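Long-range contacts in cysteine desulfurase (Stenotrophomonas maltophilia, PDB 6WCI), which probably removes sulfur from L-cysteine to leave L-alanine, using pyridoxal 5'-phosphate and passing the sulfur to a carrier: residues A323-L328 / L402-T407; V46-A51 / H408-R413; D169-L174 / G346-K351. All blocks are in the same frame, centred on the assembly; numbering follows the deposited sequence.

Contact 1 of 3, residues A323-L328 / L402-T407. With SO4 (sulfate ion), chain E.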
loop_
_atom_site.group_PDB
_atom_site.type_symbol
_atom_site.label_atom_id
_atom_site.label_comp_id
_atom_site.label_asym_id
_atom_site.label_seq_id
_atom_site.Cartn_x
_atom_site.Cartn_y
_atom_site.Cartn_z
ATOM N N ALA B 323 4.766 -29.948 7.130
ATOM C CA ALA B 323 4.404 -31.299 7.551
ATOM C C ALA B 323 3.000 -31.330 8.137
ATOM O O ALA B 323 2.228 -32.254 7.868
ATOM C CB ALA B 323 5.425 -31.822 8.558
ATOM N N ARG B 324 2.642 -30.312 8.919
ATOM C CA ARG B 324 1.310 -30.264 9.515
ATOM C C ARG B 324 0.232 -30.161 8.442
ATOM O O ARG B 324 -0.756 -30.901 8.463
ATOM C CB ARG B 324 1.221 -29.082 10.481
ATOM C CG ARG B 324 -0.184 -28.684 10.859
ATOM C CD ARG B 324 -0.824 -29.707 11.782
ATOM N NE ARG B 324 -2.016 -29.168 12.425
ATOM C CZ ARG B 324 -2.774 -29.851 13.279
ATOM N NH1 ARG B 324 -2.459 -31.102 13.572
ATOM N NH2 ARG B 324 -3.845 -29.293 13.833
ATOM N N GLU B 325 0.395 -29.232 7.497
ATOM C CA GLU B 325 -0.649 -29.046 6.502
ATOM C C GLU B 325 -0.698 -30.204 5.503
ATOM O O GLU B 325 -1.744 -30.432 4.891
ATOM C CB GLU B 325 -0.456 -27.697 5.806
ATOM C CG GLU B 325 -0.610 -26.511 6.768
ATOM C CD GLU B 325 -0.309 -25.165 6.133
ATOM O OE1 GLU B 325 -0.572 -24.119 6.791
ATOM O OE2 GLU B 325 0.179 -25.146 4.984
ATOM N N ALA B 326 0.397 -30.953 5.348
ATOM C CA ALA B 326 0.354 -32.164 4.532
ATOM C C ALA B 326 -0.483 -33.255 5.201
ATOM O O ALA B 326 -1.224 -33.976 4.527
ATOM C CB ALA B 326 1.770 -32.661 4.259
ATOM N N GLU B 327 -0.383 -33.388 6.525
ATOM C CA GLU B 327 -1.286 -34.289 7.239
ATOM C C GLU B 327 -2.735 -33.841 7.073
ATOM O O GLU B 327 -3.605 -34.637 6.710
ATOM C CB GLU B 327 -0.902 -34.358 8.719
ATOM C CG GLU B 327 -1.737 -35.317 9.552
ATOM C CD GLU B 327 -1.362 -35.285 11.024
ATOM O OE1 GLU B 327 -0.392 -34.587 11.382
ATOM O OE2 GLU B 327 -2.036 -35.961 11.830
ATOM N N LEU B 328 -3.005 -32.551 7.305
ATOM C CA LEU B 328 -4.359 -32.040 7.104
ATOM C C LEU B 328 -4.835 -32.275 5.672
ATOM O O LEU B 328 -5.970 -32.720 5.455
ATOM C CB LEU B 328 -4.412 -30.558 7.467
ATOM C CG LEU B 328 -4.152 -30.225 8.947
ATOM C CD1 LEU B 328 -3.879 -28.728 9.142
ATOM C CD2 LEU B 328 -5.303 -30.695 9.855
ATOM N N LEU B 402 -6.635 -25.127 3.466
ATOM C CA LEU B 402 -6.378 -25.372 4.873
ATOM C C LEU B 402 -5.102 -24.667 5.314
ATOM O O LEU B 402 -4.186 -24.445 4.515
ATOM C CB LEU B 402 -6.256 -26.875 5.121
ATOM C CG LEU B 402 -7.439 -27.712 4.614
ATOM C CD1 LEU B 402 -7.187 -29.220 4.776
ATOM C CD2 LEU B 402 -8.716 -27.303 5.325
ATOM N N ALA B 403 -5.058 -24.305 6.591
ATOM C CA ALA B 403 -3.870 -23.749 7.222
ATOM C C ALA B 403 -3.522 -24.586 8.443
ATOM O O ALA B 403 -4.319 -25.403 8.908
ATOM C CB ALA B 403 -4.075 -22.285 7.614
ATOM N N PHE B 404 -2.309 -24.376 8.956
ATOM C CA PHE B 404 -1.815 -25.202 10.050
ATOM C C PHE B 404 -2.695 -25.090 11.296
ATOM O O PHE B 404 -2.771 -26.044 12.082
ATOM C CB PHE B 404 -0.370 -24.829 10.377
ATOM C CG PHE B 404 -0.188 -23.373 10.743
ATOM C CD1 PHE B 404 -0.390 -22.939 12.051
ATOM C CD2 PHE B 404 0.186 -22.446 9.783
ATOM C CE1 PHE B 404 -0.224 -21.600 12.384
ATOM C CE2 PHE B 404 0.352 -21.112 10.106
ATOM C CZ PHE B 404 0.145 -20.688 11.409
ATOM N N TYR B 405 -3.368 -23.949 11.491
ATOM C CA TYR B 405 -4.250 -23.764 12.640
ATOM C C TYR B 405 -5.625 -24.399 12.455
ATOM O O TYR B 405 -6.439 -24.359 13.380
ATOM C CB TYR B 405 -4.410 -22.268 12.971
ATOM C CG TYR B 405 -4.691 -21.376 11.788
ATOM C CD1 TYR B 405 -5.935 -21.357 11.183
ATOM C CD2 TYR B 405 -3.709 -20.521 11.295
ATOM C CE1 TYR B 405 -6.188 -20.539 10.090
ATOM C CE2 TYR B 405 -3.946 -19.700 10.207
ATOM C CZ TYR B 405 -5.190 -19.701 9.611
ATOM O OH TYR B 405 -5.429 -18.882 8.516
ATOM N N ASN B 406 -5.918 -24.967 11.290
ATOM C CA ASN B 406 -7.088 -25.819 11.189
ATOM C C ASN B 406 -6.806 -27.153 11.876
ATOM O O ASN B 406 -5.662 -27.481 12.208
ATOM C CB ASN B 406 -7.475 -26.042 9.729
ATOM C CG ASN B 406 -7.967 -24.777 9.062
ATOM O OD1 ASN B 406 -7.413 -24.340 8.049
ATOM N ND2 ASN B 406 -9.019 -24.182 9.626
ATOM N N THR B 407 -7.866 -27.932 12.094
ATOM C CA THR B 407 -7.769 -29.169 12.854
ATOM C C THR B 407 -8.402 -30.324 12.087
ATOM O O THR B 407 -9.194 -30.129 11.160
ATOM C CB THR B 407 -8.453 -29.048 14.223
ATOM O OG1 THR B 407 -9.870 -28.954 14.037
ATOM C CG2 THR B 407 -7.956 -27.808 14.966
HETATM S S SO4 E . -5.829 -31.795 15.616
HETATM O O1 SO4 E . -5.572 -30.624 16.449
HETATM O O2 SO4 E . -5.867 -31.401 14.214
HETATM O O3 SO4 E . -7.128 -32.380 15.968
HETATM O O4 SO4 E . -4.735 -32.742 15.826
#
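Arg324 reaches from helix 318-336 to two backbone carbonyls of the loop 402-407. Its NE donates to Phe404 O at 3.2 Å, nearly straight (170°), lying in the carbonyl plane on a lone pair, while the oxygen in turn sits close to the guanidinium plane. NH2 makes a weak, bent bond to Asn406 O at 3.0 Å and also donates to sulfate O2 at 2.9 Å; the sulfate probably comes from the crystallisation liquor. CG stands anti to the backbone N (chi1 163°) and lies 3.9 Å from Phe404 CB, and Leu328 CD2 sits over the centre of one guanidinium face.

Next along the helix, Glu325 points OE1 at Phe404 N, 2.8 Å away but in a weak, strongly bent bond (116°). The same oxygen lies at the edge of the Phe404 ring, near its plane. OE2 is held by His227, which would fix the carboxylate from its other oxygen. Leu328 sets its methyls against the loop backbone: CD1 rests 3.4 Å from Ala403 O and CD2 packs on Thr407 C, while CB meets the side chain of Leu402 at CD1.

The loop joins strand 397-401 to helix 408-422, within the class-V aminotransferase fold, and one side of it lies against helix 318-336. It holds its shape by a type I beta turn from Ala403 to Asn406, reinforced by Asn406 OD1, which takes the Ala403 N-H on a lone pair at 2.8 Å. Thr407 then acts as N-cap of the next helix, its OG1 accepting from Glu410 N. Beyond this shell, Trp26 makes a cation-pi contact with Arg324, and Tyr405 OH is hydrogen-bonded to Gln55 N.

Contact 2 of 3, residues V46-A51 / H408-R413. With SO4 (sulfate ion), chain E.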
loop_
_atom_site.group_PDB
_atom_site.type_symbol
_atom_site.label_atom_id
_atom_site.label_comp_id
_atom_site.label_asym_id
_atom_site.label_seq_id
_atom_site.Cartn_x
_atom_site.Cartn_y
_atom_site.Cartn_z
ATOM N N VAL B 46 -15.720 -22.470 10.694
ATOM C CA VAL B 46 -14.732 -23.358 10.096
ATOM C C VAL B 46 -14.182 -22.616 8.887
ATOM O O VAL B 46 -14.807 -22.602 7.819
ATOM C CB VAL B 46 -15.322 -24.716 9.700
ATOM C CG1 VAL B 46 -14.269 -25.564 9.020
ATOM C CG2 VAL B 46 -15.886 -25.441 10.922
ATOM N N TYR B 47 -13.016 -21.991 9.050
ATOM C CA TYR B 47 -12.467 -21.094 8.036
ATOM C C TYR B 47 -11.570 -21.893 7.099
ATOM O O TYR B 47 -10.398 -22.134 7.389
ATOM C CB TYR B 47 -11.708 -19.939 8.681
ATOM C CG TYR B 47 -11.242 -18.916 7.668
ATOM C CD1 TYR B 47 -12.114 -17.956 7.174
ATOM C CD2 TYR B 47 -9.937 -18.924 7.186
ATOM C CE1 TYR B 47 -11.698 -17.020 6.240
ATOM C CE2 TYR B 47 -9.504 -17.975 6.248
ATOM C CZ TYR B 47 -10.399 -17.036 5.782
ATOM O OH TYR B 47 -10.008 -16.109 4.834
ATOM N N PHE B 48 -12.123 -22.305 5.968
ATOM C CA PHE B 48 -11.393 -23.064 4.956
ATOM C C PHE B 48 -11.173 -22.206 3.715
ATOM O O PHE B 48 -11.206 -22.699 2.585
ATOM C CB PHE B 48 -12.124 -24.359 4.597
ATOM C CG PHE B 48 -11.954 -25.483 5.617
ATOM C CD1 PHE B 48 -11.232 -25.297 6.789
ATOM C CD2 PHE B 48 -12.517 -26.727 5.384
ATOM C CE1 PHE B 48 -11.086 -26.338 7.708
ATOM C CE2 PHE B 48 -12.373 -27.769 6.293
ATOM C CZ PHE B 48 -11.658 -27.575 7.455
ATOM N N ASP B 49 -10.958 -20.899 3.915
ATOM C CA ASP B 49 -10.697 -19.967 2.819
ATOM C C ASP B 49 -9.359 -19.254 3.013
ATOM O O ASP B 49 -9.219 -18.062 2.731
ATOM C CB ASP B 49 -11.833 -18.953 2.681
ATOM C CG ASP B 49 -11.844 -18.277 1.325
ATOM O OD1 ASP B 49 -11.317 -18.880 0.374
ATOM O OD2 ASP B 49 -12.349 -17.132 1.210
ATOM N N ASN B 50 -8.351 -19.992 3.483
ATOM C CA ASN B 50 -7.065 -19.388 3.813
ATOM C C ASN B 50 -6.307 -18.936 2.575
ATOM O O ASN B 50 -5.498 -18.006 2.656
ATOM C CB ASN B 50 -6.223 -20.370 4.608
ATOM C CG ASN B 50 -6.836 -20.684 5.932
ATOM O OD1 ASN B 50 -6.833 -19.841 6.829
ATOM N ND2 ASN B 50 -7.398 -21.886 6.064
ATOM N N ALA B 51 -6.539 -19.581 1.435
ATOM C CA ALA B 51 -5.905 -19.148 0.197
ATOM C C ALA B 51 -6.426 -17.796 -0.267
ATOM O O ALA B 51 -5.741 -17.114 -1.034
ATOM C CB ALA B 51 -6.108 -20.204 -0.891
ATOM N N HIS B 408 -8.040 -31.544 12.498
ATOM C CA HIS B 408 -8.665 -32.739 11.935
ATOM C C HIS B 408 -10.142 -32.812 12.288
ATOM O O HIS B 408 -10.952 -33.283 11.480
ATOM C CB HIS B 408 -7.934 -33.985 12.426
ATOM C CG HIS B 408 -6.543 -34.106 11.893
ATOM N ND1 HIS B 408 -6.277 -34.349 10.562
ATOM C CD2 HIS B 408 -5.339 -34.008 12.505
ATOM C CE1 HIS B 408 -4.970 -34.392 10.375
ATOM N NE2 HIS B 408 -4.377 -34.186 11.538
ATOM N N ALA B 409 -10.506 -32.318 13.476
ATOM C CA ALA B 409 -11.907 -32.250 13.870
ATOM C C ALA B 409 -12.706 -31.365 12.923
ATOM O O ALA B 409 -13.807 -31.732 12.493
ATOM C CB ALA B 409 -12.014 -31.743 15.308
ATOM N N GLU B 410 -12.166 -30.185 12.584
ATOM C CA GLU B 410 -12.832 -29.329 11.608
ATOM C C GLU B 410 -13.017 -30.044 10.278
ATOM O O GLU B 410 -14.063 -29.906 9.635
ATOM C CB GLU B 410 -12.039 -28.040 11.395
ATOM C CG GLU B 410 -12.221 -26.993 12.489
ATOM C CD GLU B 410 -11.306 -25.819 12.260
ATOM O OE1 GLU B 410 -10.317 -26.009 11.518
ATOM O OE2 GLU B 410 -11.573 -24.717 12.797
ATOM N N ILE B 411 -11.996 -30.783 9.835
ATOM C CA ILE B 411 -12.118 -31.566 8.602
ATOM C C ILE B 411 -13.341 -32.472 8.672
ATOM O O ILE B 411 -14.141 -32.539 7.732
ATOM C CB ILE B 411 -10.834 -32.378 8.343
ATOM C CG1 ILE B 411 -9.677 -31.454 7.958
ATOM C CG2 ILE B 411 -11.063 -33.421 7.232
ATOM C CD1 ILE B 411 -8.321 -32.126 7.975
ATOM N N GLU B 412 -13.519 -33.162 9.802
ATOM C CA GLU B 412 -14.658 -34.070 9.927
ATOM C C GLU B 412 -15.972 -33.298 9.970
ATOM O O GLU B 412 -16.941 -33.684 9.306
ATOM C CB GLU B 412 -14.503 -34.954 11.166
ATOM C CG GLU B 412 -13.333 -35.939 11.100
ATOM C CD GLU B 412 -13.498 -37.007 10.016
ATOM O OE1 GLU B 412 -12.477 -37.572 9.574
ATOM O OE2 GLU B 412 -14.644 -37.282 9.606
ATOM N N ARG B 413 -16.015 -32.190 10.723
ATOM C CA ARG B 413 -17.192 -31.322 10.724
ATOM C C ARG B 413 -17.517 -30.829 9.319
ATOM O O ARG B 413 -18.690 -30.681 8.958
ATOM C CB ARG B 413 -16.966 -30.123 11.649
ATOM C CG ARG B 413 -16.777 -30.459 13.117
ATOM C CD ARG B 413 -16.780 -29.185 13.959
ATOM N NE ARG B 413 -17.930 -28.343 13.636
ATOM C CZ ARG B 413 -19.149 -28.533 14.128
ATOM N NH1 ARG B 413 -19.370 -29.525 14.974
ATOM N NH2 ARG B 413 -20.145 -27.729 13.778
HETATM S S SO4 E . -5.829 -31.795 15.616
HETATM O O1 SO4 E . -5.572 -30.624 16.449
HETATM O O2 SO4 E . -5.867 -31.401 14.214
HETATM O O3 SO4 E . -7.128 -32.380 15.968
HETATM O O4 SO4 E . -4.735 -32.742 15.826
HETATM O O HOH W 1 -11.701 -22.151 11.320
#
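Val46 and Phe48 pack against the first turn of helix 408-422. Val46 CG1 lies 4.1 Å from Glu410 CB, the two side chains sliding past each other in opposite directions. The same methyl sits 3.5 Å above one face of the Phe48 ring, offset toward its rim. Phe48 itself presents an edge to the helix: CZ comes within 4.0 Å of Glu410 CB and 4.4 Å of Ile411 CG1, and Ile411 N lies near the ring plane.

Val46 belongs to strand 43-47 of a mixed sheet, paired in parallel with strand 376-381, so the contact lays the chain's last helix, 408-422, against that sheet and the loop following the strand. Phe332 of helix 318-336 also touches Phe48.

The polar part centres on the Glu410 carboxylate, whose plane is turned 81° from the Phe48 ring. OE1 stands 3.9 Å from Phe48 CE1, at the ring edge near its plane, and accepts a hydrogen bond from Asn406 ND2. OE2 forms a salt bridge with Arg30, its strongest partner. A water 3.0 Å from Glu410 OE2 probably bridges that oxygen to Tyr47 N, which would tie the strand backbone to the helix side chain. Two partnered oxygens, one of them facing a cation, would favour the charged form of this buried carboxylate.

At the helix start, the backbone is met by the sulfate: His408 N donates to sulfate O2 at 2.8 Å in a fairly straight bond (163°). Toward the surface, Arg413 brings its guanidinium edge near Val46 CG2; its buried NE has no polar partner in the model.

Contact 3 of 3, residues D169-L174 / G346-K351; sequences DGALDL and GEAPEK
Two loops meet here at the edge of the chain's two mixed sheets: residues 169-174 lead from strand 160-164 into helix 174-180, and the loop 346-351 links strands 342-345 and 354-359. An Asx turn shapes the first of them. Asp169 OD1 receives the N-H of Ala171 at 3.3 Å, approached from well above the carboxylate plane, and its stronger partner is Thr167 OG1.

The turn presents the carbonyl of Asp169 to the second loop. Its O accepts from Glu347 N at 2.9 Å, with an N-H...O angle of 142° and the donor above the carbonyl plane by 42°. Ala348 N is almost as near that oxygen, but its angle is too poor for a bond. Glu347, its chain bent at chi2, has OE2 3.9 Å from Asp169 CB. Pro349 CD lies 4.1 Å from Asp169 OD2, the two side chains crossing at about a right angle, and a small apolar touch joins Ala171 CB to Ala348 CB at 4.2 Å.

Gly170 allows the close approach: its CA is 4.5 Å from Gly346 CA, with no side chain on the facing side. Gly346 also has positive phi. Across the second loop, Lys351 NZ donates to Gly346 O at 2.8 Å, with Val354 O as a further acceptor.

With a single backbone bond between the loops and the carboxylates of Asp169 and Glu347 near each other but not touching, the join rests on backbone polarity and close fit rather than on charge pairing; the two like charges would, if anything, mildly oppose it.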
loop_
_atom_site.group_PDB
_atom_site.type_symbol
_atom_site.label_atom_id
_atom_site.label_comp_id
_atom_site.label_asym_id
_atom_site.label_seq_id
_atom_site.Cartn_x
_atom_site.Cartn_y
_atom_site.Cartn_z
ATOM N N ASP B 169 -3.535 -33.492 -14.665
ATOM C CA ASP B 169 -3.375 -33.660 -13.228
ATOM C C ASP B 169 -2.968 -32.360 -12.531
ATOM O O ASP B 169 -2.714 -32.369 -11.319
ATOM C CB ASP B 169 -2.353 -34.767 -12.939
ATOM C CG ASP B 169 -0.949 -34.406 -13.404
ATOM O OD1 ASP B 169 -0.813 -33.564 -14.319
ATOM O OD2 ASP B 169 0.022 -34.968 -12.851
ATOM N N GLY B 170 -2.905 -31.250 -13.266
ATOM C CA GLY B 170 -2.558 -29.962 -12.697
ATOM C C GLY B 170 -1.076 -29.674 -12.610
ATOM O O GLY B 170 -0.692 -28.646 -12.044
ATOM N N ALA B 171 -0.234 -30.559 -13.126
ATOM C CA ALA B 171 1.203 -30.364 -13.103
ATOM C C ALA B 171 1.637 -29.618 -14.352
ATOM O O ALA B 171 1.004 -29.712 -15.407
ATOM C CB ALA B 171 1.935 -31.706 -13.016
ATOM N N LEU B 172 2.733 -28.877 -14.222
ATOM C CA LEU B 172 3.296 -28.138 -15.345
ATOM C C LEU B 172 3.992 -29.102 -16.309
ATOM O O LEU B 172 4.899 -29.839 -15.913
ATOM C CB LEU B 172 4.266 -27.083 -14.808
ATOM C CG LEU B 172 4.843 -25.983 -15.702
ATOM C CD1 LEU B 172 3.773 -24.991 -16.143
ATOM C CD2 LEU B 172 5.959 -25.285 -14.950
ATOM N N ASP B 173 3.569 -29.105 -17.574
ATOM C CA ASP B 173 4.144 -30.006 -18.573
ATOM C C ASP B 173 5.567 -29.581 -18.917
ATOM O O ASP B 173 5.765 -28.742 -19.800
ATOM C CB ASP B 173 3.264 -30.038 -19.826
ATOM C CG ASP B 173 3.715 -31.078 -20.858
ATOM O OD1 ASP B 173 4.811 -31.663 -20.718
ATOM O OD2 ASP B 173 2.959 -31.306 -21.825
ATOM N N LEU B 174 6.561 -30.173 -18.249
ATOM C CA LEU B 174 7.947 -29.747 -18.429
ATOM C C LEU B 174 8.470 -30.042 -19.831
ATOM O O LEU B 174 9.300 -29.282 -20.349
ATOM C CB LEU B 174 8.847 -30.413 -17.389
ATOM C CG LEU B 174 8.464 -30.140 -15.937
ATOM C CD1 LEU B 174 9.473 -30.768 -14.981
ATOM C CD2 LEU B 174 8.328 -28.643 -15.695
ATOM N N GLY B 346 -6.699 -30.763 -9.723
ATOM C CA GLY B 346 -5.367 -30.509 -9.214
ATOM C C GLY B 346 -4.903 -31.624 -8.303
ATOM O O GLY B 346 -5.124 -31.580 -7.082
ATOM N N GLU B 347 -4.272 -32.638 -8.890
ATOM C CA GLU B 347 -3.761 -33.789 -8.158
ATOM C C GLU B 347 -2.320 -34.050 -8.551
ATOM O O GLU B 347 -1.919 -35.178 -8.852
ATOM C CB GLU B 347 -4.611 -35.041 -8.397
ATOM C CG GLU B 347 -6.036 -34.768 -8.857
ATOM C CD GLU B 347 -6.301 -35.261 -10.277
ATOM O OE1 GLU B 347 -7.406 -35.012 -10.807
ATOM O OE2 GLU B 347 -5.405 -35.907 -10.863
ATOM N N ALA B 348 -1.526 -32.987 -8.579
ATOM C CA ALA B 348 -0.115 -33.105 -8.890
ATOM C C ALA B 348 0.582 -33.918 -7.801
ATOM O O ALA B 348 0.051 -34.074 -6.704
ATOM C CB ALA B 348 0.514 -31.718 -9.013
ATOM N N PRO B 349 1.765 -34.470 -8.092
ATOM C CA PRO B 349 2.480 -35.259 -7.076
ATOM C C PRO B 349 2.750 -34.522 -5.770
ATOM O O PRO B 349 2.371 -35.018 -4.703
ATOM C CB PRO B 349 3.781 -35.632 -7.791
ATOM C CG PRO B 349 3.363 -35.758 -9.217
ATOM C CD PRO B 349 2.347 -34.659 -9.431
ATOM N N GLU B 350 3.406 -33.360 -5.818
ATOM C CA GLU B 350 3.613 -32.560 -4.618
ATOM C C GLU B 350 2.657 -31.373 -4.635
ATOM O O GLU B 350 2.486 -30.713 -5.663
ATOM C CB GLU B 350 5.060 -32.071 -4.489
ATOM C CG GLU B 350 5.277 -31.301 -3.180
ATOM C CD GLU B 350 6.719 -30.888 -2.914
ATOM O OE1 GLU B 350 7.482 -30.667 -3.879
ATOM O OE2 GLU B 350 7.080 -30.777 -1.718
ATOM N N LYS B 351 2.042 -31.102 -3.489
ATOM C CA LYS B 351 0.895 -30.210 -3.437
ATOM C C LYS B 351 0.826 -29.535 -2.073
ATOM O O LYS B 351 1.170 -30.143 -1.055
ATOM C CB LYS B 351 -0.381 -31.015 -3.725
ATOM C CG LYS B 351 -1.578 -30.229 -4.206
ATOM C CD LYS B 351 -2.766 -31.164 -4.414
ATOM C CE LYS B 351 -3.982 -30.643 -3.697
ATOM N NZ LYS B 351 -5.161 -30.443 -4.576
#

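How the contacts relate
Contacts 1 and 2 are buried neighbours, their centres 9 Å apart; contact 3 is only partly buried and lies about 20 and 23 Å from them, centre to centre, touching neither. The first two share the connection from strand 397-401 into helix 408-422, one holding the loop before the helix and the other its first turns, and they meet at a probable Tyr405-Asn50 hydrogen bond and at one sulfate. Their chemistry differs: in contact 1 charged side chains grip backbone groups, whereas contact 2 joins its segments by packing and a probable water bridge. Contact 3 instead relies on one backbone bond and a glycine at the close approach, joining loops from different sheets.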